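Long-range contacts in 2-dehydropantoate 2-reductase (Porphyromonas gingivalis, PDB 2QYT), which probably catalyses the NADPH-dependent reduction of 2-dehydropantoate (ketopantoate) to (R)-pantoate, a step of pantothenate biosynthesis: residues Q7-A12 against T83-L88; I11-L16 against V40-R45. One frame throughout, in Å; residues are numbered along the deposited sequence.

Interaction 1 (Q7-A12 against T83-L88); sequences QPIKIA and TVDYIL. With EDO (1,2-ethanediol), chain H.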
# COMPACT_ATOMS: atom_id res chain seq x y z
N GLN A 7 -6.07 16.41 23.39
CA GLN A 7 -6.24 14.91 23.46
C GLN A 7 -5.33 14.24 22.44
O GLN A 7 -5.17 14.76 21.34
CB GLN A 7 -7.69 14.51 23.18
CG GLN A 7 -8.52 14.28 24.42
CD GLN A 7 -8.45 12.84 24.93
OE1 GLN A 7 -8.53 12.60 26.15
NE2 GLN A 7 -8.33 11.87 24.02
N PRO A 8 -4.75 13.06 22.79
CA PRO A 8 -3.79 12.45 21.89
C PRO A 8 -4.45 11.91 20.61
O PRO A 8 -5.57 11.38 20.64
CB PRO A 8 -3.16 11.32 22.71
CG PRO A 8 -4.19 11.01 23.80
CD PRO A 8 -4.97 12.26 24.02
N ILE A 9 -3.75 12.06 19.49
CA ILE A 9 -4.15 11.40 18.26
C ILE A 9 -3.66 9.95 18.36
O ILE A 9 -2.61 9.68 18.90
CB ILE A 9 -3.58 12.12 17.02
CG1 ILE A 9 -4.13 13.54 16.98
CG2 ILE A 9 -3.97 11.40 15.76
CD1 ILE A 9 -3.23 14.48 16.15
N LYS A 10 -4.46 9.02 17.85
CA LYS A 10 -4.23 7.59 18.05
C LYS A 10 -4.18 6.97 16.66
O LYS A 10 -5.17 7.09 15.89
CB LYS A 10 -5.40 7.01 18.86
CG LYS A 10 -5.50 7.58 20.29
CD LYS A 10 -6.75 7.00 20.97
CE LYS A 10 -7.09 7.73 22.26
NZ LYS A 10 -8.10 6.95 23.12
N ILE A 11 -3.04 6.34 16.32
CA ILE A 11 -2.86 5.63 15.08
C ILE A 11 -2.55 4.16 15.34
O ILE A 11 -1.69 3.85 16.17
CB ILE A 11 -1.64 6.22 14.26
CG1 ILE A 11 -1.82 7.71 14.02
CG2 ILE A 11 -1.45 5.51 12.91
CD1 ILE A 11 -1.08 8.20 12.76
N ALA A 12 -3.20 3.25 14.63
CA ALA A 12 -2.85 1.84 14.69
C ALA A 12 -2.27 1.35 13.36
O ALA A 12 -2.70 1.79 12.28
CB ALA A 12 -4.03 1.05 15.05
N THR A 83 -10.62 1.91 20.08
CA THR A 83 -10.82 2.74 18.89
C THR A 83 -9.66 3.73 18.70
O THR A 83 -9.05 4.17 19.69
CB THR A 83 -12.14 3.51 19.00
OG1 THR A 83 -12.00 4.38 20.10
CG2 THR A 83 -13.35 2.55 19.24
N VAL A 84 -9.36 4.08 17.46
CA VAL A 84 -8.25 4.99 17.14
C VAL A 84 -8.70 6.02 16.09
O VAL A 84 -9.82 5.96 15.55
CB VAL A 84 -6.98 4.22 16.59
CG1 VAL A 84 -6.43 3.21 17.62
CG2 VAL A 84 -7.33 3.48 15.33
N ASP A 85 -7.83 6.98 15.79
CA ASP A 85 -8.15 7.95 14.74
C ASP A 85 -7.84 7.47 13.29
O ASP A 85 -8.58 7.80 12.37
CB ASP A 85 -7.51 9.30 15.09
CG ASP A 85 -8.00 9.80 16.44
OD1 ASP A 85 -9.19 10.04 16.54
OD2 ASP A 85 -7.23 9.88 17.41
N TYR A 86 -6.76 6.70 13.15
CA TYR A 86 -6.25 6.23 11.85
C TYR A 86 -5.82 4.80 12.01
O TYR A 86 -5.16 4.47 12.97
CB TYR A 86 -5.08 7.08 11.35
CG TYR A 86 -5.41 8.57 11.32
CD1 TYR A 86 -4.96 9.45 12.34
CD2 TYR A 86 -6.19 9.11 10.28
CE1 TYR A 86 -5.27 10.85 12.29
CE2 TYR A 86 -6.52 10.51 10.24
CZ TYR A 86 -6.05 11.35 11.23
OH TYR A 86 -6.37 12.69 11.13
N ILE A 87 -6.31 3.96 11.11
CA ILE A 87 -5.77 2.65 10.94
C ILE A 87 -5.05 2.60 9.59
O ILE A 87 -5.64 2.84 8.52
CB ILE A 87 -6.87 1.57 10.95
CG1 ILE A 87 -7.60 1.57 12.30
CG2 ILE A 87 -6.26 0.16 10.61
CD1 ILE A 87 -8.94 0.79 12.30
N LEU A 88 -3.76 2.26 9.67
CA LEU A 88 -2.94 1.94 8.48
C LEU A 88 -3.03 0.43 8.29
O LEU A 88 -2.59 -0.35 9.17
CB LEU A 88 -1.49 2.37 8.77
CG LEU A 88 -1.00 3.74 8.31
CD1 LEU A 88 -1.97 4.86 8.45
CD2 LEU A 88 0.42 4.07 8.89
C1 EDO H . -16.16 6.71 19.00
O1 EDO H . -16.64 5.37 18.68
C2 EDO H . -14.73 6.79 19.54
O2 EDO H . -14.60 5.97 20.70
O HOH W 1 -8.01 10.96 19.62
O HOH W 2 -10.16 5.68 21.77

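Interaction 2 (I11-L16 against V40-R45); sequences IAVFGL and VSWIAR. With SO4 (sulfate ion), chain C.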
# COMPACT_ATOMS: atom_id res chain seq x y z
N ILE A 11 -3.04 6.34 16.32
CA ILE A 11 -2.86 5.63 15.08
C ILE A 11 -2.55 4.16 15.34
O ILE A 11 -1.69 3.85 16.17
CB ILE A 11 -1.64 6.22 14.26
CG1 ILE A 11 -1.82 7.71 14.02
CG2 ILE A 11 -1.45 5.51 12.91
CD1 ILE A 11 -1.08 8.20 12.76
N ALA A 12 -3.20 3.25 14.63
CA ALA A 12 -2.85 1.84 14.69
C ALA A 12 -2.27 1.35 13.36
O ALA A 12 -2.70 1.79 12.28
CB ALA A 12 -4.03 1.05 15.05
N VAL A 13 -1.32 0.43 13.44
CA VAL A 13 -0.77 -0.20 12.26
C VAL A 13 -1.14 -1.66 12.31
O VAL A 13 -0.68 -2.37 13.19
CB VAL A 13 0.77 0.02 12.11
CG1 VAL A 13 1.24 -0.46 10.74
CG2 VAL A 13 1.08 1.48 12.21
N PHE A 14 -1.92 -2.11 11.33
CA PHE A 14 -2.38 -3.48 11.24
C PHE A 14 -1.55 -4.22 10.19
O PHE A 14 -1.73 -4.03 8.99
CB PHE A 14 -3.88 -3.49 10.85
CG PHE A 14 -4.52 -4.87 10.89
CD1 PHE A 14 -4.78 -5.49 12.10
CD2 PHE A 14 -4.87 -5.52 9.71
CE1 PHE A 14 -5.38 -6.73 12.16
CE2 PHE A 14 -5.45 -6.78 9.75
CZ PHE A 14 -5.71 -7.39 10.99
N GLY A 15 -0.63 -5.06 10.66
CA GLY A 15 0.30 -5.82 9.82
C GLY A 15 1.61 -5.08 9.94
O GLY A 15 1.67 -3.91 9.60
N LEU A 16 2.63 -5.71 10.50
CA LEU A 16 3.94 -5.06 10.63
C LEU A 16 5.02 -5.68 9.73
O LEU A 16 6.09 -6.02 10.21
CB LEU A 16 4.48 -5.08 12.09
CG LEU A 16 4.25 -4.04 13.16
CD1 LEU A 16 5.25 -4.28 14.30
CD2 LEU A 16 4.22 -2.55 12.78
N VAL A 40 0.84 5.42 19.27
CA VAL A 40 1.02 4.54 18.13
C VAL A 40 0.96 3.07 18.58
O VAL A 40 1.76 2.63 19.41
CB VAL A 40 2.38 4.88 17.36
CG1 VAL A 40 2.61 3.98 16.15
CG2 VAL A 40 2.34 6.28 16.87
N SER A 41 0.02 2.33 18.02
CA SER A 41 -0.13 0.91 18.33
C SER A 41 0.13 0.08 17.10
O SER A 41 -0.07 0.56 15.99
CB SER A 41 -1.54 0.66 18.89
OG SER A 41 -1.77 1.59 19.96
N TRP A 42 0.61 -1.14 17.33
CA TRP A 42 0.96 -2.09 16.29
C TRP A 42 0.25 -3.39 16.51
O TRP A 42 0.17 -3.88 17.63
CB TRP A 42 2.46 -2.38 16.32
CG TRP A 42 3.32 -1.20 16.04
CD1 TRP A 42 2.95 -0.01 15.45
CD2 TRP A 42 4.72 -1.09 16.33
NE1 TRP A 42 4.05 0.84 15.36
CE2 TRP A 42 5.13 0.22 15.91
CE3 TRP A 42 5.64 -1.93 16.94
CZ2 TRP A 42 6.45 0.67 16.06
CZ3 TRP A 42 6.94 -1.47 17.09
CH2 TRP A 42 7.34 -0.19 16.66
N ILE A 43 -0.26 -3.97 15.43
CA ILE A 43 -0.81 -5.30 15.52
C ILE A 43 0.14 -6.21 14.79
O ILE A 43 0.29 -6.09 13.62
CB ILE A 43 -2.23 -5.40 14.92
CG1 ILE A 43 -3.16 -4.34 15.56
CG2 ILE A 43 -2.76 -6.88 14.96
CD1 ILE A 43 -3.44 -4.50 17.12
N ALA A 44 0.76 -7.14 15.51
CA ALA A 44 1.75 -8.03 14.93
C ALA A 44 1.47 -9.33 15.58
O ALA A 44 0.75 -9.36 16.57
CB ALA A 44 3.13 -7.58 15.29
N ARG A 45 2.01 -10.43 15.04
CA ARG A 45 1.76 -11.72 15.66
C ARG A 45 2.94 -12.64 15.70
O ARG A 45 4.00 -12.36 15.10
CB ARG A 45 0.56 -12.40 15.02
CG ARG A 45 0.49 -12.37 13.50
CD ARG A 45 -0.99 -12.56 13.11
NE ARG A 45 -1.60 -11.31 12.62
CZ ARG A 45 -2.51 -10.55 13.25
NH1 ARG A 45 -2.99 -10.88 14.46
NH2 ARG A 45 -2.97 -9.46 12.62
S SO4 C . 2.92 -9.42 11.45
O1 SO4 C . 3.26 -8.03 11.64
O2 SO4 C . 3.72 -9.88 10.31
O3 SO4 C . 3.26 -10.23 12.62
O4 SO4 C . 1.48 -9.48 11.13
O HOH W 3 -2.64 3.92 19.15

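Interaction 1 (Q7-A12 against T83-L88)
Asp85 CG stands beside the backbone N of Asp85, anti to its carbonyl carbon (chi1 -58°), and OD2 accepts from Lys10 N at 2.9 Å through the anti lone pair, the one away from OD1. Water 1 donates to the same OD2 and to Pro8 O. Lys10 O takes two donors: Asp85 N at 2.7 Å, tilted from the carbonyl plane, and Tyr86 N at 3.2 Å, in that plane. The regular parallel ladder follows, with Ala12 N bonded to Tyr86 O and Leu88 N to Ala12 O. Ile9 CG2 is anti to the backbone N and touches Tyr86 CE1 at 3.7 Å, at the ring edge and in its plane. Ile11 CG1 lies at the same edge. Tyr86 OH is bonded beyond the strands, to Asp173 O and Arg176 NE of helix 172-183. On the opposite face from Ile11 and Tyr86, Ala12 CB touches both methyls of Val84. The contact as a whole joins strand 9-14 to strand 86-89, the first and fourth of a Rossmann-type parallel sheet. The chain turns at Asp85, and its carboxylate binds a strand amide there. That N-H, with water 1, would be expected to favour the charged carboxylate, as would Arg176 through its long, weak ion pair with OD1.

Interaction 2 (I11-L16 against V40-R45)
Ile11 O is gripped by Ser41 N at 2.9 Å, a nearly straight bond (171° at the hydrogen), and by water 3, which donates to it. The water also bonds Ser41 OG at 2.6 Å. Ser41 OG stands beside its own backbone N (chi1 -52°), within reach of that water. The ladder of the two parallel strands continues with Val13 N to Ser41 O and Ile43 N to Val13 O. It ends on a longer bond of 3.3 Å, from Gly15 N to Ile43 O.

Trp42 and Val13 lie side by side on one face of the sheet. Leu16 comes across the indole at about a right angle. Its CD2 makes a CH-pi contact over the five-membered ring, 3.8 Å from the centroid, while its CD1 touches Trp42 CE3 at 3.6 Å. Helix 18-33 packs on this face, with Ala28 against Trp42. On the other face Phe14 CD1 meets Ile43 CG2 at 3.8 Å. Phe14 CE1 lies at the edge of the Arg45 guanidinium, in its plane, and the phenyl ring and the guanidinium are turned 65° apart.

Beyond the strands lies a sulfate ion, probably from the crystallisation liquor. Its O1 accepts from Leu16 N and its O3 from Arg45 N, each at 2.7 Å. Gly15, whose backbone angles call for glycine, begins what is probably the glycine-rich GxGxxG turn of a Rossmann-type nucleotide site. Two backbone amides just past the C-terminal ends of neighbouring strands thus hold one anion, consistent with a site that receives a phosphate of the dinucleotide cofactor.

From the N terminus the chain enters strand 9-14, which serves both contacts. It passes through helix 18-33 and returns in strand 38-43, where interaction 2 closes the shorter loop as a beta-alpha-beta unit. It then runs through helix 46-55 and several short strands to 83-88. There interaction 1 closes the longer loop. The loop closed by interaction 2 is nested within that of interaction 1, and both start from the same strand and share Ile11 and Ala12. Strand 9-14 lies between strands 38-43 and 86-89 in the five-stranded parallel sheet. Leu88 O to Phe14 N, a probable hydrogen bond, continues the ladder of interaction 1 into the segment of interaction 2.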